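Local coordinates for protein fructosyl amine:oxygen oxidoreductase (Neosartorya fumigata, PDB 4WCT) that probably catalyses the oxidative deglycation of fructosyl amines (Amadori products), using a bound flavin-adenine dinucleotide and molecular oxygen, at residues S20-E25 and A231-L236; S26-I31 and K50-L55; T40-A45 and K193-R198; A367-R372 and L379-G384. One frame throughout, in Å; residues are numbered along the deposited sequence.

Contact 1. Residues S20-E25 and A231-L236; sequences SILSTE and AHRTIL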
# COMPACT_ATOMS: atom_id res chain seq x y z
N SER A 20 -24.75 -16.59 -11.90
CA SER A 20 -25.46 -17.33 -10.86
C SER A 20 -25.95 -16.37 -9.77
O SER A 20 -25.32 -15.34 -9.52
CB SER A 20 -24.54 -18.39 -10.25
OG SER A 20 -23.58 -17.80 -9.38
N ILE A 21 -27.05 -16.72 -9.10
CA ILE A 21 -27.55 -15.89 -8.00
C ILE A 21 -26.62 -15.99 -6.79
O ILE A 21 -26.36 -17.09 -6.28
CB ILE A 21 -28.99 -16.28 -7.56
CG1 ILE A 21 -29.92 -16.36 -8.78
CG2 ILE A 21 -29.54 -15.25 -6.59
CD1 ILE A 21 -30.24 -15.03 -9.41
N LEU A 22 -26.19 -14.84 -6.27
CA LEU A 22 -25.23 -14.84 -5.17
C LEU A 22 -25.93 -15.17 -3.84
O LEU A 22 -26.95 -14.58 -3.50
CB LEU A 22 -24.54 -13.47 -5.05
CG LEU A 22 -23.46 -13.40 -3.97
CD1 LEU A 22 -22.24 -14.20 -4.39
CD2 LEU A 22 -23.09 -11.95 -3.67
N SER A 23 -25.30 -16.05 -3.09
CA SER A 23 -25.70 -16.37 -1.73
C SER A 23 -24.46 -16.76 -0.96
O SER A 23 -23.40 -16.99 -1.55
CB SER A 23 -26.71 -17.55 -1.74
OG SER A 23 -26.07 -18.81 -1.86
N THR A 24 -24.62 -16.97 0.33
CA THR A 24 -23.50 -17.40 1.15
C THR A 24 -23.05 -18.83 0.85
O THR A 24 -21.98 -19.26 1.28
CB THR A 24 -23.88 -17.31 2.63
OG1 THR A 24 -25.20 -17.83 2.79
CG2 THR A 24 -23.86 -15.87 3.07
N GLU A 25 -23.85 -19.57 0.09
CA GLU A 25 -23.44 -20.88 -0.36
C GLU A 25 -22.64 -20.85 -1.67
O GLU A 25 -22.08 -21.88 -2.06
CB GLU A 25 -24.66 -21.79 -0.53
CG GLU A 25 -25.30 -22.16 0.79
CD GLU A 25 -25.96 -20.96 1.45
OE1 GLU A 25 -26.84 -20.34 0.80
OE2 GLU A 25 -25.56 -20.61 2.58
N ALA A 231 -15.27 -21.33 -9.62
CA ALA A 231 -16.10 -20.70 -8.64
C ALA A 231 -17.23 -19.91 -9.28
O ALA A 231 -17.11 -19.41 -10.42
CB ALA A 231 -15.25 -19.77 -7.76
N HIS A 232 -18.28 -19.71 -8.50
CA HIS A 232 -19.39 -18.86 -8.86
C HIS A 232 -19.04 -17.38 -8.90
O HIS A 232 -19.59 -16.63 -9.72
CB HIS A 232 -20.56 -19.07 -7.90
CG HIS A 232 -21.28 -20.36 -8.11
ND1 HIS A 232 -21.33 -21.35 -7.16
CD2 HIS A 232 -21.87 -20.88 -9.22
CE1 HIS A 232 -21.95 -22.41 -7.65
NE2 HIS A 232 -22.29 -22.15 -8.90
N ARG A 233 -18.09 -16.96 -8.06
CA ARG A 233 -17.53 -15.60 -8.18
C ARG A 233 -16.03 -15.62 -7.98
O ARG A 233 -15.51 -16.47 -7.28
CB ARG A 233 -18.09 -14.66 -7.13
CG ARG A 233 -19.60 -14.41 -7.19
CD ARG A 233 -19.95 -13.62 -8.43
NE ARG A 233 -21.33 -13.13 -8.41
CZ ARG A 233 -22.38 -13.88 -8.73
NH1 ARG A 233 -22.20 -15.10 -9.21
NH2 ARG A 233 -23.60 -13.35 -8.72
N THR A 234 -15.34 -14.76 -8.74
CA THR A 234 -13.88 -14.68 -8.68
C THR A 234 -13.51 -13.25 -8.33
O THR A 234 -14.04 -12.28 -8.94
CB THR A 234 -13.24 -15.09 -10.01
OG1 THR A 234 -13.58 -16.46 -10.28
CG2 THR A 234 -11.75 -14.92 -9.99
N ILE A 235 -12.71 -13.10 -7.28
CA ILE A 235 -12.24 -11.77 -6.85
C ILE A 235 -10.76 -11.64 -7.16
O ILE A 235 -9.96 -12.44 -6.70
CB ILE A 235 -12.49 -11.56 -5.35
CG1 ILE A 235 -13.99 -11.70 -5.04
CG2 ILE A 235 -11.97 -10.19 -4.89
CD1 ILE A 235 -14.30 -11.62 -3.56
N LEU A 236 -10.40 -10.65 -7.96
CA LEU A 236 -9.01 -10.42 -8.30
C LEU A 236 -8.44 -9.33 -7.40
O LEU A 236 -8.79 -8.15 -7.55
CB LEU A 236 -8.88 -10.04 -9.77
CG LEU A 236 -7.49 -9.70 -10.30
CD1 LEU A 236 -6.44 -10.74 -10.01
CD2 LEU A 236 -7.52 -9.43 -11.81
O HOH W 1 -21.83 -16.87 -11.86

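Contact 2. Residues S26-I31 and K50-L55; sequences SSIIVI and KDVTVL. With FAD (flavin-adenine dinucleotide), chain C.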
# COMPACT_ATOMS: atom_id res chain seq x y z
N SER A 26 -22.58 -19.69 -2.32
CA SER A 26 -21.86 -19.53 -3.59
C SER A 26 -20.36 -19.77 -3.36
O SER A 26 -19.77 -19.16 -2.46
CB SER A 26 -22.05 -18.13 -4.17
OG SER A 26 -23.40 -17.76 -4.45
N SER A 27 -19.73 -20.54 -4.24
CA SER A 27 -18.28 -20.71 -4.20
C SER A 27 -17.58 -19.44 -4.70
O SER A 27 -18.07 -18.77 -5.62
CB SER A 27 -17.84 -21.92 -5.03
OG SER A 27 -18.22 -21.75 -6.38
N ILE A 28 -16.60 -19.01 -3.90
CA ILE A 28 -15.81 -17.83 -4.19
C ILE A 28 -14.33 -18.17 -4.26
O ILE A 28 -13.82 -18.91 -3.41
CB ILE A 28 -16.05 -16.75 -3.11
CG1 ILE A 28 -17.54 -16.39 -3.09
CG2 ILE A 28 -15.28 -15.48 -3.47
CD1 ILE A 28 -17.93 -15.61 -1.89
N ILE A 29 -13.64 -17.59 -5.25
CA ILE A 29 -12.17 -17.65 -5.33
C ILE A 29 -11.63 -16.23 -5.20
O ILE A 29 -12.19 -15.30 -5.76
CB ILE A 29 -11.67 -18.24 -6.68
CG1 ILE A 29 -11.75 -19.76 -6.65
CG2 ILE A 29 -10.25 -17.82 -6.97
CD1 ILE A 29 -11.82 -20.34 -8.04
N VAL A 30 -10.66 -16.07 -4.30
CA VAL A 30 -9.94 -14.81 -4.15
C VAL A 30 -8.55 -15.03 -4.64
O VAL A 30 -7.86 -15.96 -4.19
CB VAL A 30 -9.86 -14.39 -2.67
CG1 VAL A 30 -8.94 -13.16 -2.52
CG2 VAL A 30 -11.26 -14.19 -2.06
N ILE A 31 -8.15 -14.25 -5.64
CA ILE A 31 -6.82 -14.32 -6.19
C ILE A 31 -5.96 -13.25 -5.51
O ILE A 31 -6.13 -12.04 -5.75
CB ILE A 31 -6.82 -14.10 -7.72
CG1 ILE A 31 -7.80 -15.07 -8.44
CG2 ILE A 31 -5.43 -14.16 -8.29
CD1 ILE A 31 -8.07 -14.70 -9.88
N LYS A 50 -19.37 -19.86 3.21
CA LYS A 50 -18.82 -21.12 3.68
C LYS A 50 -17.82 -21.74 2.72
O LYS A 50 -17.08 -22.63 3.10
CB LYS A 50 -19.95 -22.14 3.89
CG LYS A 50 -20.91 -21.77 5.00
CD LYS A 50 -20.21 -21.69 6.34
CE LYS A 50 -21.20 -21.81 7.49
NZ LYS A 50 -20.52 -22.17 8.76
N ASP A 51 -17.76 -21.23 1.49
CA ASP A 51 -16.95 -21.85 0.44
C ASP A 51 -16.06 -20.84 -0.24
O ASP A 51 -16.40 -20.29 -1.29
CB ASP A 51 -17.87 -22.52 -0.58
CG ASP A 51 -17.11 -23.34 -1.61
OD1 ASP A 51 -15.86 -23.40 -1.56
OD2 ASP A 51 -17.77 -23.96 -2.45
N VAL A 52 -14.99 -20.48 0.47
CA VAL A 52 -14.06 -19.46 -0.04
C VAL A 52 -12.68 -20.10 -0.15
O VAL A 52 -12.18 -20.70 0.81
CB VAL A 52 -14.03 -18.25 0.90
CG1 VAL A 52 -13.06 -17.20 0.38
CG2 VAL A 52 -15.41 -17.66 1.09
N THR A 53 -12.02 -19.90 -1.29
CA THR A 53 -10.69 -20.40 -1.54
C THR A 53 -9.82 -19.23 -2.01
O THR A 53 -10.24 -18.51 -2.89
CB THR A 53 -10.69 -21.46 -2.66
OG1 THR A 53 -11.53 -22.54 -2.26
CG2 THR A 53 -9.27 -21.97 -2.93
N VAL A 54 -8.67 -19.06 -1.36
CA VAL A 54 -7.73 -18.00 -1.66
C VAL A 54 -6.47 -18.59 -2.28
O VAL A 54 -5.92 -19.54 -1.75
CB VAL A 54 -7.34 -17.21 -0.41
CG1 VAL A 54 -6.49 -15.99 -0.79
CG2 VAL A 54 -8.57 -16.78 0.37
N LEU A 55 -6.09 -18.07 -3.44
CA LEU A 55 -4.93 -18.58 -4.17
C LEU A 55 -3.78 -17.55 -4.13
O LEU A 55 -4.02 -16.39 -4.41
CB LEU A 55 -5.27 -18.82 -5.62
CG LEU A 55 -6.44 -19.77 -5.92
CD1 LEU A 55 -6.83 -19.75 -7.39
CD2 LEU A 55 -6.01 -21.16 -5.47
PA FAD C . -0.39 -6.77 -1.83
O1A FAD C . -0.43 -6.52 -0.35
O2A FAD C . 0.86 -6.54 -2.61
O5B FAD C . -0.86 -8.26 -2.03
C5B FAD C . -0.93 -8.81 -3.35
C4B FAD C . -0.88 -10.33 -3.21
O4B FAD C . -1.18 -10.94 -4.51
C3B FAD C . 0.47 -10.88 -2.76
O3B FAD C . 0.36 -11.70 -1.59
C2B FAD C . 0.95 -11.69 -3.97
O2B FAD C . 1.81 -12.78 -3.67
C1B FAD C . -0.37 -12.08 -4.64
N9A FAD C . -0.19 -12.39 -6.07
C8A FAD C . 0.64 -11.80 -6.95
N7A FAD C . 0.57 -12.40 -8.16
C5A FAD C . -0.40 -13.35 -8.04
C6A FAD C . -0.93 -14.39 -8.92
N6A FAD C . -0.50 -14.50 -10.19
N1A FAD C . -1.83 -15.24 -8.38
C2A FAD C . -2.30 -15.14 -7.13
N3A FAD C . -1.82 -14.23 -6.26
C4A FAD C . -0.88 -13.35 -6.68
N1 FAD C . -0.04 2.18 2.18
C2 FAD C . -0.49 2.83 3.31
O2 FAD C . -1.70 2.77 3.55
N3 FAD C . 0.35 3.38 4.18
C4 FAD C . 1.67 3.48 3.94
O4 FAD C . 2.50 4.01 4.73
C4X FAD C . 2.22 2.85 2.75
N5 FAD C . 3.55 2.90 2.48
C5X FAD C . 4.05 2.09 1.49
C6 FAD C . 5.42 1.93 1.32
C7 FAD C . 5.90 1.19 0.26
C7M FAD C . 7.36 0.97 0.14
C8 FAD C . 4.95 0.53 -0.65
C8M FAD C . 5.40 -0.32 -1.78
C9 FAD C . 3.60 0.60 -0.43
C9A FAD C . 3.10 1.40 0.58
N10 FAD C . 1.72 1.55 0.75
C10 FAD C . 1.26 2.20 1.89
C1' FAD C . 0.71 0.98 -0.13
C2' FAD C . 0.18 -0.36 0.36
O2' FAD C . 1.31 -1.15 0.70
C3' FAD C . -0.63 -1.01 -0.77
O3' FAD C . -1.54 -0.05 -1.33
C4' FAD C . -1.39 -2.25 -0.28
O4' FAD C . -0.53 -3.04 0.53
C5' FAD C . -1.80 -3.05 -1.51
O5' FAD C . -2.55 -4.18 -1.07
P FAD C . -2.93 -5.33 -2.13
O1P FAD C . -3.67 -6.42 -1.38
O2P FAD C . -3.55 -4.65 -3.32
O3P FAD C . -1.49 -5.90 -2.58
O HOH W 2 -19.34 -19.34 0.10
O HOH W 3 -14.11 -21.75 -3.24

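Contact 3. Residues T40-A45 and K193-R198; sequences TALHLA and KRLGVR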
# COMPACT_ATOMS: atom_id res chain seq x y z
N THR A 40 -10.41 -9.41 2.66
CA THR A 40 -11.60 -9.90 1.98
C THR A 40 -11.99 -11.31 2.48
O THR A 40 -13.14 -11.55 2.84
CB THR A 40 -11.39 -9.91 0.47
OG1 THR A 40 -11.16 -8.58 -0.00
CG2 THR A 40 -12.59 -10.51 -0.24
N ALA A 41 -11.00 -12.18 2.65
CA ALA A 41 -11.28 -13.55 3.09
C ALA A 41 -11.92 -13.51 4.49
O ALA A 41 -12.90 -14.21 4.77
CB ALA A 41 -10.01 -14.36 3.12
N LEU A 42 -11.35 -12.70 5.36
CA LEU A 42 -11.88 -12.56 6.71
C LEU A 42 -13.31 -12.04 6.73
O LEU A 42 -14.18 -12.61 7.40
CB LEU A 42 -10.98 -11.66 7.55
CG LEU A 42 -11.48 -11.32 8.95
CD1 LEU A 42 -11.44 -12.57 9.81
CD2 LEU A 42 -10.52 -10.25 9.46
N HIS A 43 -13.58 -10.99 5.97
CA HIS A 43 -14.93 -10.41 5.94
C HIS A 43 -15.95 -11.37 5.33
O HIS A 43 -17.05 -11.49 5.86
CB HIS A 43 -14.93 -9.10 5.20
CG HIS A 43 -14.45 -7.96 6.02
ND1 HIS A 43 -15.31 -7.09 6.65
CD2 HIS A 43 -13.19 -7.50 6.27
CE1 HIS A 43 -14.61 -6.20 7.32
NE2 HIS A 43 -13.32 -6.43 7.11
N LEU A 44 -15.56 -12.13 4.30
CA LEU A 44 -16.49 -13.10 3.70
C LEU A 44 -16.79 -14.21 4.72
O LEU A 44 -17.96 -14.55 4.93
CB LEU A 44 -15.90 -13.71 2.44
CG LEU A 44 -15.82 -12.78 1.23
CD1 LEU A 44 -15.07 -13.44 0.09
CD2 LEU A 44 -17.21 -12.32 0.79
N ALA A 45 -15.77 -14.69 5.41
CA ALA A 45 -16.00 -15.68 6.48
C ALA A 45 -16.92 -15.17 7.57
O ALA A 45 -17.86 -15.88 8.01
CB ALA A 45 -14.69 -16.16 7.06
N LYS A 193 -8.62 -18.38 8.35
CA LYS A 193 -8.42 -19.83 8.26
C LYS A 193 -9.08 -20.56 9.44
O LYS A 193 -9.59 -21.68 9.29
CB LYS A 193 -6.93 -20.14 8.20
CG LYS A 193 -6.58 -21.61 8.37
CD LYS A 193 -5.13 -21.86 7.94
CE LYS A 193 -4.84 -23.34 7.76
NZ LYS A 193 -3.42 -23.52 7.41
N ARG A 194 -9.09 -19.93 10.61
CA ARG A 194 -9.80 -20.50 11.77
C ARG A 194 -11.30 -20.59 11.49
O ARG A 194 -11.96 -21.56 11.91
CB ARG A 194 -9.53 -19.66 13.02
CG ARG A 194 -10.08 -20.27 14.29
CD ARG A 194 -9.84 -19.37 15.51
NE ARG A 194 -10.75 -18.25 15.54
CZ ARG A 194 -11.82 -18.14 16.31
NH1 ARG A 194 -12.15 -19.13 17.13
NH2 ARG A 194 -12.48 -16.99 16.34
N LEU A 195 -11.84 -19.60 10.78
CA LEU A 195 -13.25 -19.53 10.48
C LEU A 195 -13.65 -20.35 9.27
O LEU A 195 -14.81 -20.32 8.86
CB LEU A 195 -13.69 -18.08 10.30
CG LEU A 195 -13.56 -17.21 11.54
CD1 LEU A 195 -13.99 -15.79 11.26
CD2 LEU A 195 -14.40 -17.77 12.68
N GLY A 196 -12.66 -20.92 8.60
CA GLY A 196 -12.91 -21.97 7.59
C GLY A 196 -12.55 -21.67 6.15
O GLY A 196 -12.81 -22.50 5.24
N VAL A 197 -11.91 -20.52 5.91
CA VAL A 197 -11.45 -20.21 4.54
C VAL A 197 -10.32 -21.15 4.19
O VAL A 197 -9.47 -21.43 5.02
CB VAL A 197 -11.00 -18.73 4.45
CG1 VAL A 197 -10.38 -18.43 3.08
CG2 VAL A 197 -12.20 -17.85 4.78
N ARG A 198 -10.28 -21.58 2.93
CA ARG A 198 -9.24 -22.45 2.44
C ARG A 198 -8.20 -21.64 1.64
O ARG A 198 -8.56 -20.77 0.88
CB ARG A 198 -9.84 -23.51 1.53
CG ARG A 198 -8.79 -24.33 0.80
CD ARG A 198 -9.27 -25.74 0.46
NE ARG A 198 -8.70 -26.23 -0.81
CZ ARG A 198 -9.28 -26.07 -2.00
NH1 ARG A 198 -10.43 -25.40 -2.10
NH2 ARG A 198 -8.71 -26.57 -3.09

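Contact 4. Residues A367-R372 and L379-G384; sequences AFLIDR and LLVAVG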
# COMPACT_ATOMS: atom_id res chain seq x y z
N ALA A 367 -7.35 6.90 -6.81
CA ALA A 367 -8.43 6.24 -6.07
C ALA A 367 -8.43 4.76 -6.36
O ALA A 367 -7.85 4.31 -7.35
CB ALA A 367 -9.79 6.90 -6.37
N PHE A 368 -8.96 3.98 -5.42
CA PHE A 368 -9.02 2.54 -5.60
C PHE A 368 -9.89 2.14 -6.78
O PHE A 368 -10.60 2.94 -7.38
CB PHE A 368 -9.53 1.87 -4.34
CG PHE A 368 -8.82 2.31 -3.05
CD1 PHE A 368 -7.43 2.54 -3.04
CD2 PHE A 368 -9.52 2.39 -1.86
CE1 PHE A 368 -6.80 2.94 -1.88
CE2 PHE A 368 -8.89 2.83 -0.70
CZ PHE A 368 -7.53 3.11 -0.72
N LEU A 369 -9.76 0.89 -7.15
CA LEU A 369 -10.57 0.32 -8.24
C LEU A 369 -11.22 -0.95 -7.73
O LEU A 369 -10.57 -2.00 -7.60
CB LEU A 369 -9.71 0.09 -9.47
CG LEU A 369 -10.32 -0.71 -10.64
CD1 LEU A 369 -11.65 -0.13 -11.07
CD2 LEU A 369 -9.34 -0.82 -11.80
N ILE A 370 -12.47 -0.82 -7.31
CA ILE A 370 -13.18 -1.92 -6.68
C ILE A 370 -14.56 -1.96 -7.32
O ILE A 370 -15.37 -1.06 -7.08
CB ILE A 370 -13.34 -1.73 -5.17
CG1 ILE A 370 -11.99 -1.67 -4.47
CG2 ILE A 370 -14.15 -2.87 -4.57
CD1 ILE A 370 -12.12 -1.18 -3.05
N ASP A 371 -14.78 -2.93 -8.20
CA ASP A 371 -16.03 -2.99 -8.97
C ASP A 371 -16.18 -4.34 -9.63
O ASP A 371 -15.21 -5.02 -9.89
CB ASP A 371 -16.01 -1.90 -10.05
CG ASP A 371 -17.41 -1.51 -10.53
OD1 ASP A 371 -18.44 -2.04 -10.02
OD2 ASP A 371 -17.46 -0.60 -11.39
N ARG A 372 -17.42 -4.68 -9.96
CA ARG A 372 -17.70 -5.77 -10.86
C ARG A 372 -17.37 -5.40 -12.28
O ARG A 372 -17.52 -4.26 -12.67
CB ARG A 372 -19.17 -6.18 -10.72
CG ARG A 372 -19.56 -6.45 -9.26
CD ARG A 372 -21.07 -6.55 -9.04
NE ARG A 372 -21.67 -7.51 -9.96
CZ ARG A 372 -22.20 -8.67 -9.58
NH1 ARG A 372 -22.25 -9.00 -8.30
NH2 ARG A 372 -22.69 -9.50 -10.50
N LEU A 379 -16.85 -11.53 -12.14
CA LEU A 379 -15.53 -11.08 -11.72
C LEU A 379 -15.69 -9.77 -10.95
O LEU A 379 -16.24 -8.80 -11.47
CB LEU A 379 -14.65 -10.85 -12.96
CG LEU A 379 -13.28 -10.23 -12.67
CD1 LEU A 379 -12.39 -11.22 -11.94
CD2 LEU A 379 -12.63 -9.85 -13.99
N LEU A 380 -15.06 -9.72 -9.78
CA LEU A 380 -14.92 -8.49 -9.02
C LEU A 380 -13.43 -8.16 -8.92
O LEU A 380 -12.64 -9.04 -8.64
CB LEU A 380 -15.46 -8.69 -7.62
CG LEU A 380 -15.35 -7.51 -6.66
CD1 LEU A 380 -16.29 -6.38 -7.05
CD2 LEU A 380 -15.68 -8.00 -5.28
N VAL A 381 -13.06 -6.97 -9.35
CA VAL A 381 -11.67 -6.50 -9.19
C VAL A 381 -11.56 -5.65 -7.92
O VAL A 381 -12.44 -4.87 -7.60
CB VAL A 381 -11.16 -5.73 -10.44
CG1 VAL A 381 -11.23 -6.60 -11.69
CG2 VAL A 381 -11.91 -4.42 -10.67
N ALA A 382 -10.45 -5.81 -7.21
CA ALA A 382 -10.18 -5.03 -6.01
C ALA A 382 -8.68 -4.75 -5.98
O ALA A 382 -7.88 -5.54 -5.47
CB ALA A 382 -10.64 -5.77 -4.75
N VAL A 383 -8.33 -3.68 -6.67
CA VAL A 383 -6.96 -3.35 -7.03
C VAL A 383 -6.77 -1.83 -6.93
O VAL A 383 -7.69 -1.07 -6.57
CB VAL A 383 -6.63 -3.85 -8.45
CG1 VAL A 383 -6.71 -5.37 -8.53
CG2 VAL A 383 -7.52 -3.22 -9.49
N GLY A 384 -5.54 -1.39 -7.18
CA GLY A 384 -5.28 0.03 -7.31
C GLY A 384 -5.07 0.70 -5.96
O GLY A 384 -5.47 1.85 -5.74

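Contact 1. Residues S20-E25 and A231-L236
The guanidinium group of R233 reaches out from the start of strand 233-236 and grips S20 in the N-terminal loop. Hydrogen bonds carry most of the contact. NH2 of R233 gives a fairly straight bond of 2.7 Å to the carbonyl O of S20, and NH1 reaches the same oxygen at 3.1 Å, so one acceptor lies in the guanidinium plane and takes both terminal nitrogens. NH1 also bonds OG of S20 at 3.0 Å, somewhat out of that plane. A further bond from R233 NH1 to the O of H232 folds the side chain back on the residue just before the strand; the bend at chi2 (-69°) makes this return possible. NH1 thus shares its two N-H groups among three oxygens, most straightly with H232 O, a spread of donors for which arginine is well suited. A water accepts from S20 N and donates to H232 O, adding a bridge between the two backbones.

Apolar packing is lighter. L22 lies across the arginine, its CD1 over one guanidinium face and 3.9 Å from CG of R233, while CB of S20 rests 3.8 Å from CD2 of the H232 ring. L22 also touches Y49 and E405.

At the surface, this joins the loop leading into strand 28-31 to the beginning of the neighbouring strand 233-236, at the N-terminal ends of two inner, parallel strands of a Rossmann-type dinucleotide-binding fold.

Contact 2. Residues S26-I31 and K50-L55
Strands 28-31 and 52-55 run side by side in the same direction, I28 facing V52 and I31 facing L55, with their axes 4.7 Å apart and turned by 21°. Backbone hydrogen bonds form the regular parallel ladder: I28 N to D51 O (2.9 Å), T53 N to I28 O, V30 N to T53 O (2.8 Å) and L55 N to V30 O. CA-H...O contacts lie between them, as from I29 CA to T53 O at 3.2 Å.

Side chains pack on both faces. V30 and V54 lie alongside each other, CB of V30 being 4.1 Å from CG2 of V54, and I28 meets V52 on the same face. On the other face the contact is diagonal, I29 CG2 touching L55 CD1 at 3.9 Å as the two side chains cross. The beta-branched valines, isoleucines and T53 suit such extended, buried positions.

Water and carboxylate finish the N-terminal end. One water links S26 O to D51 N; a second lies within bonding distance of I28 O, D51 OD1 and T53 OG1. The carboxylate of D51 turns back over S27, with OD2 3.3 Å from CB of S27, because CG stands opposite the backbone N (chi1 -173°).

At the C-terminal end CG2 of I31 lies 3.5 Å from C2A of the FAD adenine. Helix 35-46 connects the two strands as a beta-alpha-beta unit, and strands 233-236 and 198-201 continue the sheet beyond 28-31 and 52-56 respectively.

Contact 3. Residues T40-A45 and K193-R198
A45 and V197 meet at the close-packed heart of this contact, where helix 35-46 rests against the turn that follows helix 181-194. CB of A45 lies 3.8 Å from CG2 of V197 and 3.9 Å from CB of L195, so one methyl group is held against two neighbours. One turn earlier, A41 presents its CB to the other branch of V197, CG1, at 4.1 Å. V197 thus spans one helical turn: with CG1 opposite its backbone N (chi1 174°), each methyl faces a different alanine, and CG2 also lies 3.7 Å from the carbonyl O of A41. Alanine suits both positions, since its short side chain lets the turn come close to the helix. On the inner side V52 and V54 also touch V197, and A192 touches both A41 and V197.

The outer side is looser. L195 is largely exposed and covers A45 mainly through its CB, while its CD1 only approaches CD1 of L42, at 4.4 Å. No hydrogen bond crosses between the segments, so apolar packing alone joins them. Beyond L195 the chain turns at G196, whose positive phi (115°) suits a residue without a side chain and whose N gives a weak bond to K193 O.

A Schellman motif at G196 follows helix 181-194 and leads the chain into strand 198-201 beside strand 52-56. The contact is helix-on-turn packing at the edge of a Rossmann-type fold, against the crossover helix of its beta-alpha-beta unit.

Contact 4. Residues A367-R372 and L379-G384
L369 and V383 face each other across an antiparallel beta hairpin, strands 369-372 and 379-383, whose outer strand, 369-372, is the one antiparallel strand of the Rossmann-type sheet. Their side chains lie alongside one another and point the same way, CD2 of L369 being 3.8 Å from CG2 of V383. The same leucine leans obliquely over V381, its CG 4.0 Å from CG2 of that residue, and so fits between two valines of the partner strand. The backbones of L369 and V383 are tied by N-H...O bonds in both directions, 2.9 Å from L369 N to V383 O and 3.0 Å from V383 N to L369 O. A second such pair links D371 with V381.

The opposite face carries I370, A382, R372 and L380. CG1 of I370 lies loosely beside A382, whose small methyl suits a position also touched by I400 of helix 393-404. R372 and L380 cross at nearly a right angle: the aliphatic CG of the arginine meets CD1 of the leucine at 3.9 Å, and the bend at chi3 (53°) takes the charged end away from strand 379-383. L380 CD1 packs more closely on the D371 carbonyl, 3.3 Å from both C and O of D371. L380 itself is buried against I400, A403 and L404, whereas D371 projects to the face of L369 and its OD2 accepts a bond from W418 N.

At the open end of the hairpin, away from its turn, G384 has positive phi, a conformation readily adopted without a side chain. F368 stands beside it, meeting W36 and F94 edge-to-face, and the O of G384 lies at the edge of the phenyl ring, 3.4 Å from CD1 of F368.

From the N terminus, the loop 20-25 leads straight into strand 28-31, helix 35-46 and strand 52-56, the beta-alpha-beta unit that contact 2 closes over a short span. Contact 1 closes a loop of 205 residues, and both contacts 2 and 3 are nested inside it. Contacts 2 and 3 cross, because helix 35-46 lies between the two strands of contact 2, while its partner, 193-198, comes much later and adds strand 198-201 next to 52-56. Contact 4 follows in series as a local hairpin. Strand 233-236 lies between 28-31 and 379-383, so contacts 1, 2 and 4 all reach one sheet, and contact 3 packs the crossover helix against the turn into edge strand 198-201.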